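Long-range contacts in 47 KDA membrane antigen (Treponema pallidum, PDB 1O75), which has zinc-dependent carboxypeptidase activity on synthetic depsipeptides, binds penicillin, and may act as a D,D-carboxypeptidase that lowers peptidoglycan cross-linking: residues M253-V258 and L315-N320; H210-D215 and N320-V325; V233-A238 and P292-G297. The protein carries 2 engineered substitutions. All blocks are in the same frame, centred on the assembly; numbering follows the deposited sequence.

Interaction 1 of 3, residues M253-V258 and L315-N320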
loop_
_atom_site.group_PDB
_atom_site.type_symbol
_atom_site.label_atom_id
_atom_site.label_comp_id
_atom_site.label_asym_id
_atom_site.label_seq_id
_atom_site.Cartn_x
_atom_site.Cartn_y
_atom_site.Cartn_z
ATOM N N MET B 253 -6.665 15.857 -8.482
ATOM C CA MET B 253 -6.078 16.982 -9.228
ATOM C C MET B 253 -6.993 18.208 -9.153
ATOM O O MET B 253 -6.629 19.288 -9.602
ATOM C CB MET B 253 -5.811 16.608 -10.688
ATOM C CG MET B 253 -4.606 15.664 -10.869
ATOM S SD MET B 253 -3.046 16.403 -10.293
ATOM C CE MET B 253 -2.176 15.005 -9.771
ATOM N N ASN B 254 -8.184 18.024 -8.594
ATOM C CA ASN B 254 -9.124 19.132 -8.403
ATOM C C ASN B 254 -9.425 19.355 -6.913
ATOM O O ASN B 254 -10.196 20.255 -6.531
ATOM C CB ASN B 254 -10.402 18.850 -9.183
ATOM C CG ASN B 254 -10.230 19.179 -10.655
ATOM O OD1 ASN B 254 -10.069 20.343 -11.012
ATOM N ND2 ASN B 254 -10.215 18.161 -11.496
ATOM N N PHE B 255 -8.803 18.529 -6.075
ATOM C CA PHE B 255 -9.000 18.636 -4.628
ATOM C C PHE B 255 -8.398 19.901 -4.045
ATOM O O PHE B 255 -7.246 20.254 -4.322
ATOM C CB PHE B 255 -8.368 17.442 -3.914
ATOM C CG PHE B 255 -8.434 17.530 -2.412
ATOM C CD1 PHE B 255 -9.588 17.132 -1.727
ATOM C CD2 PHE B 255 -7.332 17.976 -1.683
ATOM C CE1 PHE B 255 -9.634 17.168 -0.330
ATOM C CE2 PHE B 255 -7.364 18.020 -0.279
ATOM C CZ PHE B 255 -8.526 17.607 0.397
ATOM N N ASN B 256 -9.160 20.562 -3.181
ATOM C CA ASN B 256 -8.658 21.764 -2.547
ATOM C C ASN B 256 -8.407 21.622 -1.042
ATOM O O ASN B 256 -7.280 21.785 -0.567
ATOM C CB ASN B 256 -9.642 22.916 -2.751
ATOM C CG ASN B 256 -9.385 23.692 -4.025
ATOM O OD1 ASN B 256 -8.251 23.812 -4.447
ATOM N ND2 ASN B 256 -10.439 24.254 -4.621
ATOM N N THR B 257 -9.459 21.305 -0.286
ATOM C CA THR B 257 -9.297 21.272 1.162
ATOM C C THR B 257 -10.382 20.483 1.894
ATOM O O THR B 257 -11.247 19.846 1.260
ATOM C CB THR B 257 -9.217 22.752 1.646
ATOM O OG1 THR B 257 -8.800 22.811 3.014
ATOM C CG2 THR B 257 -10.590 23.468 1.458
ATOM N N VAL B 258 -10.320 20.501 3.231
ATOM C CA VAL B 258 -11.291 19.787 4.052
ATOM C C VAL B 258 -11.723 20.639 5.237
ATOM O O VAL B 258 -10.891 21.277 5.898
ATOM C CB VAL B 258 -10.706 18.486 4.683
ATOM C CG1 VAL B 258 -11.856 17.606 5.238
ATOM C CG2 VAL B 258 -9.901 17.731 3.681
ATOM N N LEU B 315 -16.469 15.447 8.375
ATOM C CA LEU B 315 -15.442 15.941 7.450
ATOM C C LEU B 315 -16.083 16.266 6.106
ATOM O O LEU B 315 -16.847 15.468 5.578
ATOM C CB LEU B 315 -14.365 14.849 7.212
ATOM C CG LEU B 315 -13.902 14.071 8.435
ATOM C CD1 LEU B 315 -12.796 13.088 8.055
ATOM C CD2 LEU B 315 -13.417 15.043 9.491
ATOM N N THR B 316 -15.761 17.422 5.547
ATOM C CA THR B 316 -16.306 17.765 4.247
ATOM C C THR B 316 -15.145 17.991 3.268
ATOM O O THR B 316 -14.402 18.944 3.419
ATOM C CB THR B 316 -17.173 19.050 4.327
ATOM O OG1 THR B 316 -18.250 18.825 5.249
ATOM C CG2 THR B 316 -17.777 19.395 2.939
ATOM N N LEU B 317 -15.015 17.112 2.273
ATOM C CA LEU B 317 -13.960 17.218 1.247
ATOM C C LEU B 317 -14.424 18.205 0.173
ATOM O O LEU B 317 -15.496 18.043 -0.389
ATOM C CB LEU B 317 -13.729 15.848 0.588
ATOM C CG LEU B 317 -12.803 14.826 1.254
ATOM C CD1 LEU B 317 -12.900 14.871 2.728
ATOM C CD2 LEU B 317 -13.136 13.448 0.711
ATOM N N ILE B 318 -13.587 19.186 -0.130
ATOM C CA ILE B 318 -13.897 20.230 -1.090
ATOM C C ILE B 318 -12.985 20.162 -2.317
ATOM O O ILE B 318 -11.762 20.284 -2.209
ATOM C CB ILE B 318 -13.774 21.594 -0.394
ATOM C CG1 ILE B 318 -14.809 21.651 0.760
ATOM C CG2 ILE B 318 -13.989 22.715 -1.395
ATOM C CD1 ILE B 318 -14.551 22.772 1.737
ATOM N N ALA B 319 -13.598 19.980 -3.481
ATOM C CA ALA B 319 -12.855 19.834 -4.732
ATOM C C ALA B 319 -13.587 20.528 -5.883
ATOM O O ALA B 319 -14.798 20.450 -5.975
ATOM C CB ALA B 319 -12.687 18.337 -5.053
ATOM N N ASN B 320 -12.837 21.190 -6.757
ATOM C CA ASN B 320 -13.423 21.916 -7.895
ATOM C C ASN B 320 -14.207 21.027 -8.834
ATOM O O ASN B 320 -13.707 20.008 -9.292
ATOM C CB ASN B 320 -12.321 22.635 -8.696
ATOM C CG ASN B 320 -11.725 23.784 -7.954
ATOM O OD1 ASN B 320 -12.506 24.374 -7.049
ATOM N ND2 ASN B 320 -10.564 24.161 -8.186
HETATM O O HOH W 1 -8.980 22.583 -10.052
#
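A classic beta bulge marks the start of strand 255-262, where it pairs antiparallel with strand 311-319 in one sheet of an E-set (immunoglobulin-like) beta sandwich. Two consecutive residues, N256 and T257, stand opposite the single I318, whose carbonyl oxygen accepts two amide protons in its own plane: N256 N at 2.8 Å and, less tightly, T257 N at 3.2 Å. T257 O answers by accepting from I318 N at 2.8 Å, nearly along the C=O axis, and N320 N donates to N254 O at 2.8 Å. The backbone of N256, with psi at -60°, absorbs the extra residue. On one face the beta-branched T257 and I318, well suited to extended chain, lie side by side, CG2 of T257 4.0 Å from CD1 of I318. On the other face CG1 of V258 packs 3.9 Å from CD1 of L317, and the F255 ring, its CG anti to the backbone N, presents its edge, CE1 of F255 lying 4.2 Å from CG of L317. The small methyl of A319 sits over the backbone of F255.

Further out, Y20 and W21 of helix 17-25 cover the T257 side, whereas F255 and V258 meet I294 and C296 of the opposing sheet. Where one strand begins and the other ends, N254 ND2 is anchored to D250 O and N320 ND2 to F157 O. A water accepting from N320 ND2 donates to N254 OD1 at 2.7 Å.

Interaction 2 of 3, residues H210-D215 and N320-V325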
loop_
_atom_site.group_PDB
_atom_site.type_symbol
_atom_site.label_atom_id
_atom_site.label_comp_id
_atom_site.label_asym_id
_atom_site.label_seq_id
_atom_site.Cartn_x
_atom_site.Cartn_y
_atom_site.Cartn_z
ATOM N N HIS B 210 -19.624 12.260 -12.671
ATOM C CA HIS B 210 -18.314 11.983 -12.078
ATOM C C HIS B 210 -18.234 12.190 -10.559
ATOM O O HIS B 210 -17.181 11.959 -9.962
ATOM C CB HIS B 210 -17.222 12.831 -12.763
ATOM C CG HIS B 210 -17.181 14.267 -12.325
ATOM N ND1 HIS B 210 -16.242 15.157 -12.798
ATOM C CD2 HIS B 210 -17.975 14.972 -11.484
ATOM C CE1 HIS B 210 -16.460 16.349 -12.272
ATOM N NE2 HIS B 210 -17.506 16.265 -11.472
ATOM N N ASP B 211 -19.335 12.623 -9.939
ATOM C CA ASP B 211 -19.339 12.858 -8.492
ATOM C C ASP B 211 -18.929 11.629 -7.687
ATOM O O ASP B 211 -19.296 10.500 -8.017
ATOM C CB ASP B 211 -20.729 13.305 -7.999
ATOM C CG ASP B 211 -21.046 14.751 -8.349
ATOM O OD1 ASP B 211 -20.118 15.582 -8.467
ATOM O OD2 ASP B 211 -22.240 15.064 -8.482
ATOM N N LEU B 212 -18.177 11.871 -6.620
ATOM C CA LEU B 212 -17.731 10.821 -5.713
ATOM C C LEU B 212 -18.513 10.864 -4.407
ATOM O O LEU B 212 -19.006 11.916 -4.000
ATOM C CB LEU B 212 -16.257 11.006 -5.349
ATOM C CG LEU B 212 -15.194 11.147 -6.438
ATOM C CD1 LEU B 212 -13.851 10.771 -5.864
ATOM C CD2 LEU B 212 -15.534 10.282 -7.601
ATOM N N VAL B 213 -18.595 9.713 -3.751
ATOM C CA VAL B 213 -19.241 9.570 -2.462
ATOM C C VAL B 213 -18.324 8.666 -1.636
ATOM O O VAL B 213 -17.365 8.067 -2.166
ATOM C CB VAL B 213 -20.642 8.908 -2.577
ATOM C CG1 VAL B 213 -21.585 9.833 -3.336
ATOM C CG2 VAL B 213 -20.540 7.551 -3.263
ATOM N N VAL B 214 -18.620 8.555 -0.349
ATOM C CA VAL B 214 -17.830 7.730 0.543
ATOM C C VAL B 214 -18.057 6.250 0.260
ATOM O O VAL B 214 -19.192 5.822 0.082
ATOM C CB VAL B 214 -18.225 7.983 2.028
ATOM C CG1 VAL B 214 -17.518 6.963 2.938
ATOM C CG2 VAL B 214 -17.878 9.411 2.422
ATOM N N ASP B 215 -16.985 5.464 0.215
ATOM C CA ASP B 215 -17.138 4.020 0.029
ATOM C C ASP B 215 -17.089 3.489 1.469
ATOM O O ASP B 215 -18.053 2.904 1.969
ATOM C CB ASP B 215 -15.989 3.470 -0.826
ATOM C CG ASP B 215 -16.090 1.967 -1.057
ATOM O OD1 ASP B 215 -17.016 1.334 -0.514
ATOM O OD2 ASP B 215 -15.236 1.426 -1.789
ATOM N N ASN B 320 -12.837 21.190 -6.757
ATOM C CA ASN B 320 -13.423 21.916 -7.895
ATOM C C ASN B 320 -14.207 21.027 -8.834
ATOM O O ASN B 320 -13.707 20.008 -9.292
ATOM C CB ASN B 320 -12.321 22.635 -8.696
ATOM C CG ASN B 320 -11.725 23.784 -7.954
ATOM O OD1 ASN B 320 -12.506 24.374 -7.049
ATOM N ND2 ASN B 320 -10.564 24.161 -8.186
ATOM N N GLY B 321 -15.456 21.415 -9.095
ATOM C CA GLY B 321 -16.290 20.679 -10.025
ATOM C C GLY B 321 -16.960 19.442 -9.491
ATOM O O GLY B 321 -17.672 18.761 -10.236
ATOM N N TYR B 322 -16.730 19.138 -8.214
ATOM C CA TYR B 322 -17.326 17.967 -7.601
ATOM C C TYR B 322 -18.249 18.319 -6.442
ATOM O O TYR B 322 -18.050 19.315 -5.740
ATOM C CB TYR B 322 -16.247 17.025 -7.040
ATOM C CG TYR B 322 -15.422 16.311 -8.086
ATOM C CD1 TYR B 322 -14.326 16.931 -8.678
ATOM C CD2 TYR B 322 -15.749 15.014 -8.486
ATOM C CE1 TYR B 322 -13.555 16.269 -9.664
ATOM C CE2 TYR B 322 -14.988 14.338 -9.471
ATOM C CZ TYR B 322 -13.896 14.978 -10.046
ATOM O OH TYR B 322 -13.140 14.330 -10.999
ATOM N N ARG B 323 -19.253 17.481 -6.238
ATOM C CA ARG B 323 -20.184 17.666 -5.141
ATOM C C ARG B 323 -19.351 17.442 -3.866
ATOM O O ARG B 323 -18.392 16.662 -3.880
ATOM C CB ARG B 323 -21.300 16.622 -5.260
ATOM C CG ARG B 323 -22.502 16.841 -4.348
ATOM C CD ARG B 323 -23.726 16.076 -4.860
ATOM N NE ARG B 323 -23.596 14.626 -4.716
ATOM C CZ ARG B 323 -23.761 13.752 -5.706
ATOM N NH1 ARG B 323 -24.056 14.175 -6.923
ATOM N NH2 ARG B 323 -23.645 12.452 -5.474
ATOM N N ASP B 324 -19.680 18.141 -2.782
ATOM C CA ASP B 324 -18.937 17.959 -1.525
ATOM C C ASP B 324 -19.064 16.492 -1.082
ATOM O O ASP B 324 -20.080 15.848 -1.314
ATOM C CB ASP B 324 -19.482 18.863 -0.407
ATOM C CG ASP B 324 -19.076 20.337 -0.562
ATOM O OD1 ASP B 324 -18.385 20.700 -1.541
ATOM O OD2 ASP B 324 -19.448 21.148 0.312
ATOM N N VAL B 325 -18.024 15.949 -0.468
ATOM C CA VAL B 325 -18.094 14.583 0.027
ATOM C C VAL B 325 -18.078 14.711 1.534
ATOM O O VAL B 325 -17.103 15.202 2.097
ATOM C CB VAL B 325 -16.880 13.770 -0.411
ATOM C CG1 VAL B 325 -16.926 12.384 0.246
ATOM C CG2 VAL B 325 -16.867 13.674 -1.945
HETATM O O HOH W 2 -18.385 14.411 -5.373
HETATM O O HOH W 3 -20.670 13.416 -2.482
#
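Side chains and two waters, rather than paired backbones, carry this contact between the lead-in to edge strand 212-220 and the loop that connects strands 311-319 and 325-331. At its more exposed end H210 lays its imidazole over the phenol ring of Y322 in a face-to-face stack, centroids 3.9 Å apart and planes 9° from parallel, with CE2 of Y322 above the centre of the imidazole. The crowded first torsion of H210 (chi1 78°) also aims NE2 at G321 O, 2.8 Å away and close to the imidazole plane, so the bond and the stack together fix the ring's rotation. G321, lacking a side chain, adopts its positive phi easily.

D211 grips R323 with both oxygens. D211 OD1 accepts from R323 N at 3.1 Å, met from above the carboxylate plane, and D211 OD2, which also accepts from S208 N, forms a salt bridge at 2.6 Å to R323 NH1 in one of the arginine's two conformers. There the carboxylate and guanidinium planes are 75° apart, so the pair is not a flat, two-pronged one. Here the two sheets of the E-set sandwich meet along an edge, and water stands in for strand pairing: one water accepts from L212 N at 2.8 Å and donates to R323 O, while another donates to both L212 O and D324 O. Apolar branches finish the contact at its far end. V325, its CB directed toward the other segment, sets CG1 3.8 Å from V214 CG2 and CG2 over L212 O, and packs on L235 and on Y251 of helix 245-252.

Interaction 3 of 3, residues V233-A238 and P292-G297. With XE (xenon), chain F; PDX (2,3-di-O-sulfo-alpha-D-glucopyranose), chain C.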
loop_
_atom_site.group_PDB
_atom_site.type_symbol
_atom_site.label_atom_id
_atom_site.label_comp_id
_atom_site.label_asym_id
_atom_site.label_seq_id
_atom_site.Cartn_x
_atom_site.Cartn_y
_atom_site.Cartn_z
ATOM N N VAL B 233 -10.526 8.163 4.209
ATOM C CA VAL B 233 -11.762 8.068 3.471
ATOM C C VAL B 233 -11.542 7.357 2.130
ATOM O O VAL B 233 -10.815 7.863 1.276
ATOM C CB VAL B 233 -12.350 9.488 3.233
ATOM C CG1 VAL B 233 -13.695 9.396 2.516
ATOM C CG2 VAL B 233 -12.496 10.230 4.568
ATOM N N MET B 234 -12.126 6.174 1.959
ATOM C CA MET B 234 -12.026 5.472 0.678
ATOM C C MET B 234 -13.200 5.985 -0.149
ATOM O O MET B 234 -14.321 6.094 0.356
ATOM C CB MET B 234 -12.123 3.966 0.878
ATOM C CG MET B 234 -10.911 3.377 1.591
ATOM S SD MET B 234 -9.523 3.193 0.459
ATOM C CE MET B 234 -10.132 1.743 -0.507
ATOM N N LEU B 235 -12.954 6.289 -1.418
ATOM C CA LEU B 235 -13.986 6.860 -2.293
ATOM C C LEU B 235 -14.502 5.954 -3.414
ATOM O O LEU B 235 -13.810 5.023 -3.842
ATOM C CB LEU B 235 -13.426 8.138 -2.922
ATOM C CG LEU B 235 -12.924 9.187 -1.916
ATOM C CD1 LEU B 235 -12.115 10.235 -2.643
ATOM C CD2 LEU B 235 -14.110 9.861 -1.210
ATOM N N LYS B 236 -15.728 6.213 -3.868
ATOM C CA LYS B 236 -16.297 5.479 -5.000
ATOM C C LYS B 236 -17.186 6.457 -5.761
ATOM O O LYS B 236 -17.424 7.584 -5.305
ATOM C CB LYS B 236 -17.085 4.233 -4.550
ATOM C CG LYS B 236 -18.369 4.513 -3.777
ATOM C CD LYS B 236 -19.035 3.202 -3.322
ATOM C CE LYS B 236 -20.417 3.462 -2.710
ATOM N NZ LYS B 236 -21.040 2.196 -2.250
ATOM N N ARG B 237 -17.660 6.051 -6.930
ATOM C CA ARG B 237 -18.482 6.936 -7.727
ATOM C C ARG B 237 -19.900 6.971 -7.186
ATOM O O ARG B 237 -20.374 5.991 -6.590
ATOM C CB ARG B 237 -18.479 6.487 -9.193
ATOM C CG ARG B 237 -18.430 7.656 -10.172
ATOM C CD ARG B 237 -18.116 7.192 -11.600
ATOM N NE ARG B 237 -19.157 6.307 -12.107
ATOM C CZ ARG B 237 -19.084 5.656 -13.263
ATOM N NH1 ARG B 237 -18.009 5.801 -14.030
ATOM N NH2 ARG B 237 -20.075 4.852 -13.644
ATOM N N ALA B 238 -20.574 8.096 -7.411
ATOM C CA ALA B 238 -21.936 8.292 -6.912
ATOM C C ALA B 238 -22.882 7.141 -7.269
ATOM O O ALA B 238 -23.733 6.773 -6.465
ATOM C CB ALA B 238 -22.498 9.648 -7.423
ATOM N N PRO B 292 -8.146 4.780 -4.129
ATOM C CA PRO B 292 -8.896 6.041 -4.040
ATOM C C PRO B 292 -9.121 6.479 -2.597
ATOM O O PRO B 292 -10.247 6.494 -2.088
ATOM C CB PRO B 292 -10.190 5.708 -4.792
ATOM C CG PRO B 292 -10.444 4.284 -4.360
ATOM C CD PRO B 292 -9.049 3.637 -4.388
ATOM N N ARG B 293 -8.034 6.848 -1.939
ATOM C CA ARG B 293 -8.094 7.227 -0.540
ATOM C C ARG B 293 -7.621 8.652 -0.265
ATOM O O ARG B 293 -6.687 9.142 -0.901
ATOM C CB ARG B 293 -7.230 6.231 0.249
ATOM C CG ARG B 293 -6.930 6.574 1.698
ATOM C CD ARG B 293 -6.098 5.447 2.325
ATOM N NE ARG B 293 -4.897 5.205 1.529
ATOM C CZ ARG B 293 -4.359 4.013 1.272
ATOM N NH1 ARG B 293 -4.900 2.898 1.749
ATOM N NH2 ARG B 293 -3.273 3.944 0.512
ATOM N N ILE B 294 -8.296 9.330 0.653
ATOM C CA ILE B 294 -7.865 10.657 1.072
ATOM C C ILE B 294 -7.858 10.569 2.582
ATOM O O ILE B 294 -8.837 10.115 3.175
ATOM C CB ILE B 294 -8.800 11.759 0.595
ATOM C CG1 ILE B 294 -8.721 11.838 -0.938
ATOM C CG2 ILE B 294 -8.373 13.115 1.201
ATOM C CD1 ILE B 294 -9.335 13.052 -1.504
ATOM N N SER B 295 -6.743 10.945 3.206
ATOM C CA SER B 295 -6.634 10.883 4.664
ATOM C C SER B 295 -6.660 12.278 5.292
ATOM O O SER B 295 -6.086 13.229 4.750
ATOM C CB SER B 295 -5.359 10.148 5.050
ATOM O OG SER B 295 -5.393 8.834 4.505
ATOM N N CYS B 296 -7.338 12.382 6.430
ATOM C CA CYS B 296 -7.500 13.642 7.161
ATOM C C CYS B 296 -7.079 13.367 8.590
ATOM O O CYS B 296 -7.554 12.407 9.185
ATOM C CB CYS B 296 -8.984 14.052 7.190
ATOM S SG CYS B 296 -9.678 14.253 5.580
ATOM N N GLY B 297 -6.214 14.210 9.138
ATOM C CA GLY B 297 -5.786 14.006 10.502
ATOM C C GLY B 297 -5.964 15.241 11.354
ATOM O O GLY B 297 -6.208 16.340 10.836
HETATM XE XE XE F . -9.624 14.322 11.084
HETATM C C1 PDX C . -5.150 -0.695 0.004
HETATM C C2 PDX C . -5.237 -1.626 -1.229
HETATM C C3 PDX C . -4.005 -2.550 -1.284
HETATM C C4 PDX C . -2.682 -1.747 -1.227
HETATM C C5 PDX C . -2.700 -0.759 -0.051
HETATM C C6 PDX C . -1.552 0.203 -0.125
HETATM O O1 PDX C . -5.147 -1.498 1.176
HETATM O O2 PDX C . -6.426 -2.442 -1.169
HETATM O O3 PDX C . -4.026 -3.302 -2.528
HETATM O O4 PDX C . -1.557 -2.658 -1.286
HETATM O O5 PDX C . -3.916 0.079 -0.076
HETATM O O6 PDX C . -1.379 0.704 -1.482
HETATM O O1S PDX C . -8.578 -2.926 -1.970
HETATM O O2S PDX C . -8.039 -0.584 -1.570
HETATM O O3S PDX C . -7.149 -1.770 -3.446
HETATM O O1X PDX C . -2.660 -5.094 -2.202
HETATM O O2X PDX C . -5.038 -5.415 -2.067
HETATM O O3X PDX C . -4.052 -4.984 -4.188
HETATM S S PDX C . -7.560 -2.054 -2.075
HETATM S "S'" PDX C . -4.022 -4.786 -2.754
#
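M234 and R293 stand side by side on one face of the sheet, pointing the same way, with M234 SD 3.8 Å from R293 CB. They diverge at their ends. Two bends (chi2 -78°, chi3 -74°) curl the flexible methionine until its CE lies 3.3 Å from O2S of a sulfated glucose. R293 begins extended, CG anti to the backbone N, then bends at chi3 (55°), so that the edge of its guanidinium meets the sugar: NH1 makes a weak hydrogen bond to ring oxygen O5 at 3.5 Å, and NH2 is in a salt bridge with a sulfate oxygen of another such sugar. A long cationic side chain thus suits a site rich in sulfate charge.

V233 and I294 direct their branched side chains to the opposite face. L235 crosses I294 obliquely, CD1 of L235 4.1 Å from CD1 of I294, and both also touch Y251 of helix 245-252, a buried setting that suits their apolar side chains. The backbones form an antiparallel pair: V233 N donates to I294 O at 2.8 Å, I294 N returns the bond to V233 O, and L235 N meets P292 O at 2.8 Å nearly along the C=O axis. P292 has no N-H, but its carbonyl serves at this strand end, and its ring packs against L235. Farther along, C296 O lies 3.4 Å from a xenon atom in a pocket formed by C296, G297, Y260 and F331. The pair is a central one in a four-stranded sheet of the E-set sandwich, and its M234-R293 face lines a glycan site to which backbone N-H groups of R290 and V291 of the crystal's second subunit also contribute.

Followed from the N terminus, the chain first lays down 210-215, whose partner 320-325 comes last, so interaction 2 closes the widest loop and encloses the other two. Interaction 3 opens at 233-238 and closes at 292-297. Interaction 1 opens between these, at 253-258, and closes later at 315-320, so the two cross. Interactions 1 and 3 belong to opposing sheets of the sandwich and press together through L317 on L235 and L315 on C296. Interaction 2 borders both: D215 bonds to M234 of strand 229-237 and D211 to A238 just beyond it, V325 pairs with L317, and N320 is shared with interaction 1. Together they tie the two sheets across their interface and along one edge.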